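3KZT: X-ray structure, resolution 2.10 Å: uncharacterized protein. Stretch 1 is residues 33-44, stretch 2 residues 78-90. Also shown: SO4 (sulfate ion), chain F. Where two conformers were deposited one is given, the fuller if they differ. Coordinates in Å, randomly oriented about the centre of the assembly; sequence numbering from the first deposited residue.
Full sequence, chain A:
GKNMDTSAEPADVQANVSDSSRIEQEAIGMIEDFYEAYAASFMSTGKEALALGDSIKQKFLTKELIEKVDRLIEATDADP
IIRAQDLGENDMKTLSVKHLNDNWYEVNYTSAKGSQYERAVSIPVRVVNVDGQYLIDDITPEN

Stretch 1, residues 33-44: DFYEAYAASFMS
Stretch 2, residues 78-90: ADPIIRAQDLGEN

A helix, already under way at D33 and continuing at least as far as A39, packs against an irregular segment, residues 78-90, with 558 Å² buried in all. CA atoms pair in register: Y35 with I81 at 8.6 Å, F42 with L87 at 6.9 Å, M43 with E89 at 8.1 Å, so both chains advance the same way. I81 and F42 have the largest areas covered, 96 and 95 Å².

I81 (phi/psi -65/-45; chi1 m, chi2 t) points toward the helix, its branched aliphatic side chain suited to a pocket of aromatic rings. Its CD1 lies over the face of the Y38 ring, 4.0 Å from the centroid, a CH-pi contact, while its CG2 reaches F34 CE2 at 3.5 Å. Two tyrosines add polar anchors: Y35 (chi1 -85°) donates from OH to the carbonyl I81 O at 2.7 Å, and Y38 (chi1 t) from OH to D79 OD2 at 2.6 Å. D79 (chi1 t) also uses OD1 to accept I81 N at 3.1 Å; water 1 bridges Y38 OH and D79 OD1.

The flat, apolar ring of F42 (phi/psi -72/-12; chi1 m, chi2 87°) gives L87 (-115/136; m, t) a broad face to pack on, F42 CD1 to L87 CD1 being 3.5 Å, and F42 CZ meets I82 CD1 at 3.6 Å. The methyl of A39 also touches L87, A39 CB to L87 CD1 3.7 Å.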

# COMPACT_ATOMS: atom_id res chain seq x y z
N ASP A 33 -0.15 2.94 8.48
CA ASP A 33 0.61 3.73 7.47
C ASP A 33 2.01 3.22 7.29
O ASP A 33 2.51 3.17 6.17
CB ASP A 33 0.71 5.22 7.85
CG ASP A 33 -0.63 5.95 7.83
OD1 ASP A 33 -1.64 5.40 7.35
OD2 ASP A 33 -0.66 7.08 8.33
N PHE A 34 2.68 2.90 8.41
CA PHE A 34 4.02 2.32 8.36
C PHE A 34 4.04 1.01 7.56
O PHE A 34 4.85 0.87 6.63
CB PHE A 34 4.61 2.07 9.76
CG PHE A 34 5.84 1.22 9.74
CD1 PHE A 34 6.96 1.63 9.01
CD2 PHE A 34 5.88 -0.01 10.41
CE1 PHE A 34 8.10 0.83 8.95
CE2 PHE A 34 7.04 -0.80 10.36
CZ PHE A 34 8.14 -0.39 9.63
N TYR A 35 3.18 0.06 7.93
CA TYR A 35 3.14 -1.27 7.26
C TYR A 35 2.75 -1.23 5.79
O TYR A 35 3.32 -1.97 4.99
CB TYR A 35 2.29 -2.29 8.06
CG TYR A 35 3.08 -2.97 9.13
CD1 TYR A 35 3.24 -2.39 10.39
CD2 TYR A 35 3.72 -4.18 8.89
CE1 TYR A 35 4.01 -3.00 11.38
CE2 TYR A 35 4.48 -4.81 9.86
CZ TYR A 35 4.62 -4.22 11.12
OH TYR A 35 5.37 -4.82 12.09
N GLU A 36 1.80 -0.36 5.43
CA GLU A 36 1.43 -0.19 4.01
C GLU A 36 2.56 0.45 3.18
O GLU A 36 2.84 -0.01 2.07
CB GLU A 36 0.12 0.58 3.87
CG GLU A 36 -1.08 -0.27 4.26
CD GLU A 36 -2.35 0.52 4.49
OE1 GLU A 36 -2.46 1.70 4.05
OE2 GLU A 36 -3.26 -0.06 5.12
N ALA A 37 3.20 1.48 3.75
CA ALA A 37 4.36 2.15 3.11
C ALA A 37 5.56 1.20 2.99
O ALA A 37 6.17 1.10 1.92
CB ALA A 37 4.76 3.39 3.90
N TYR A 38 5.88 0.52 4.09
CA TYR A 38 6.98 -0.45 4.14
C TYR A 38 6.77 -1.63 3.17
O TYR A 38 7.69 -2.00 2.45
CB TYR A 38 7.18 -0.97 5.58
CG TYR A 38 8.44 -1.76 5.79
CD1 TYR A 38 9.68 -1.14 5.68
CD2 TYR A 38 8.39 -3.12 6.13
CE1 TYR A 38 10.86 -1.85 5.88
CE2 TYR A 38 9.57 -3.85 6.32
CZ TYR A 38 10.80 -3.20 6.20
OH TYR A 38 11.96 -3.89 6.40
N ALA A 39 5.56 -2.18 3.15
CA ALA A 39 5.18 -3.29 2.22
C ALA A 39 5.38 -2.95 0.75
O ALA A 39 5.79 -3.81 -0.01
CB ALA A 39 3.78 -3.69 2.42
N ALA A 40 5.06 -1.71 0.37
CA ALA A 40 5.26 -1.23 -1.01
C ALA A 40 6.74 -1.23 -1.45
O ALA A 40 7.02 -1.41 -2.63
CB ALA A 40 4.64 0.16 -1.20
N SER A 41 7.67 -1.05 -0.50
CA SER A 41 9.12 -1.11 -0.80
C SER A 41 9.59 -2.49 -1.30
O SER A 41 10.59 -2.57 -2.01
CB SER A 41 9.96 -0.67 0.41
OG SER A 41 10.02 -1.68 1.40
N PHE A 42 8.86 -3.56 -0.95
CA PHE A 42 9.14 -4.90 -1.48
C PHE A 42 8.76 -5.08 -2.98
O PHE A 42 9.14 -6.09 -3.56
CB PHE A 42 8.44 -5.98 -0.65
CG PHE A 42 8.99 -6.12 0.72
CD1 PHE A 42 8.53 -5.32 1.77
CD2 PHE A 42 9.99 -7.07 0.99
CE1 PHE A 42 9.04 -5.46 3.04
CE2 PHE A 42 10.51 -7.21 2.26
CZ PHE A 42 10.04 -6.41 3.29
N MSE A 43 8.01 -4.13 -3.58
CA MSE A 43 7.61 -4.19 -5.02
C MSE A 43 8.81 -3.96 -5.95
O MSE A 43 8.84 -4.49 -7.06
CB MSE A 43 6.53 -3.13 -5.34
CG MSE A 43 5.20 -3.25 -4.55
SE MSE A 43 4.17 -4.79 -5.07
CE MSE A 43 4.12 -4.51 -6.99
N SER A 44 9.78 -3.14 -5.51
CA SER A 44 11.02 -2.88 -6.28
C SER A 44 12.03 -4.02 -6.00
O SER A 44 12.08 -4.53 -4.88
CB SER A 44 11.63 -1.54 -5.88
N ALA A 78 15.50 -13.35 8.55
CA ALA A 78 14.19 -12.86 8.15
C ALA A 78 14.04 -11.43 8.62
O ALA A 78 14.76 -10.98 9.51
CB ALA A 78 13.11 -13.74 8.74
N ASP A 79 13.11 -10.72 7.99
CA ASP A 79 12.82 -9.35 8.35
C ASP A 79 11.93 -9.42 9.63
O ASP A 79 10.81 -9.93 9.55
CB ASP A 79 12.09 -8.65 7.20
CG ASP A 79 11.95 -7.15 7.39
OD1 ASP A 79 11.96 -6.67 8.54
OD2 ASP A 79 11.83 -6.45 6.38
N PRO A 80 12.43 -8.94 10.80
CA PRO A 80 11.59 -8.98 12.01
C PRO A 80 10.28 -8.11 11.99
O PRO A 80 9.34 -8.40 12.75
CB PRO A 80 12.55 -8.48 13.10
CG PRO A 80 13.49 -7.62 12.39
CD PRO A 80 13.73 -8.30 11.09
N ILE A 81 10.24 -7.08 11.11
CA ILE A 81 9.06 -6.21 10.97
C ILE A 81 7.87 -7.01 10.43
O ILE A 81 6.76 -6.89 10.95
CB ILE A 81 9.35 -4.97 10.05
CG1 ILE A 81 10.42 -4.05 10.68
CG2 ILE A 81 8.05 -4.15 9.82
CD1 ILE A 81 10.91 -2.96 9.74
N ILE A 82 8.12 -7.83 9.39
CA ILE A 82 7.08 -8.72 8.76
C ILE A 82 7.16 -10.22 9.16
O ILE A 82 6.26 -11.00 8.81
CB ILE A 82 7.07 -8.60 7.17
CG1 ILE A 82 8.43 -8.94 6.54
CG2 ILE A 82 6.66 -7.19 6.75
CD1 ILE A 82 8.40 -9.09 5.04
N ARG A 83 8.22 -10.61 9.91
CA ARG A 83 8.50 -12.03 10.27
C ARG A 83 8.49 -12.91 9.01
O ARG A 83 7.79 -13.94 8.95
CB ARG A 83 7.53 -12.53 11.35
CG ARG A 83 7.71 -11.82 12.65
CD ARG A 83 6.79 -12.37 13.68
NE ARG A 83 7.04 -11.76 14.99
CZ ARG A 83 6.46 -12.13 16.15
NH1 ARG A 83 5.56 -13.12 16.20
NH2 ARG A 83 6.80 -11.48 17.28
N ALA A 84 9.24 -12.47 8.01
CA ALA A 84 9.31 -13.13 6.72
C ALA A 84 10.50 -12.57 5.96
O ALA A 84 11.05 -11.54 6.35
CB ALA A 84 8.04 -12.90 5.95
N GLN A 85 10.90 -13.27 4.89
CA GLN A 85 11.97 -12.78 4.00
C GLN A 85 11.43 -11.78 2.97
O GLN A 85 12.12 -10.84 2.58
CB GLN A 85 12.61 -13.94 3.24
CG GLN A 85 13.34 -14.94 4.12
CD GLN A 85 14.11 -16.00 3.32
OE1 GLN A 85 14.35 -15.83 2.12
NE2 GLN A 85 14.51 -17.07 3.99
N ASP A 86 10.21 -12.03 2.49
CA ASP A 86 9.58 -11.25 1.46
C ASP A 86 8.06 -11.31 1.70
O ASP A 86 7.58 -12.10 2.54
CB ASP A 86 9.95 -11.86 0.09
CG ASP A 86 9.87 -10.88 -1.07
OD1 ASP A 86 9.26 -9.78 -0.94
OD2 ASP A 86 10.42 -11.21 -2.13
N LEU A 87 7.32 -10.46 0.98
CA LEU A 87 5.87 -10.41 1.04
C LEU A 87 5.30 -10.82 -0.30
O LEU A 87 5.80 -10.41 -1.34
CB LEU A 87 5.41 -8.97 1.34
CG LEU A 87 5.74 -8.40 2.71
CD1 LEU A 87 5.51 -6.90 2.73
CD2 LEU A 87 4.91 -9.10 3.78
N GLY A 88 4.26 -11.66 -0.26
CA GLY A 88 3.42 -11.91 -1.42
C GLY A 88 2.58 -10.66 -1.60
O GLY A 88 2.31 -9.95 -0.62
N GLU A 89 2.17 -10.38 -2.83
CA GLU A 89 1.42 -9.13 -3.13
C GLU A 89 -0.01 -9.04 -2.49
O GLU A 89 -0.52 -7.94 -2.31
CB GLU A 89 1.37 -8.89 -4.65
CG GLU A 89 0.87 -7.49 -5.04
CD GLU A 89 1.25 -7.06 -6.43
OE1 GLU A 89 1.56 -7.92 -7.30
OE2 GLU A 89 1.22 -5.85 -6.66
N ASN A 90 -0.62 -10.19 -2.14
CA ASN A 90 -1.92 -10.23 -1.40
C ASN A 90 -1.80 -10.20 0.16
O ASN A 90 -2.84 -10.16 0.85
CB ASN A 90 -2.74 -11.47 -1.82
CG ASN A 90 -3.24 -11.40 -3.27
OD1 ASN A 90 -3.63 -10.34 -3.77
ND2 ASN A 90 -3.26 -12.55 -3.94
S SO4 F . 5.46 -12.76 20.09
O1 SO4 F . 6.42 -11.65 20.09
O2 SO4 F . 4.63 -12.71 18.89
O3 SO4 F . 4.61 -12.65 21.27
O4 SO4 F . 6.19 -14.03 20.12
O HOH W 1 13.78 -4.72 8.68
O HOH W 2 10.78 -8.39 -2.86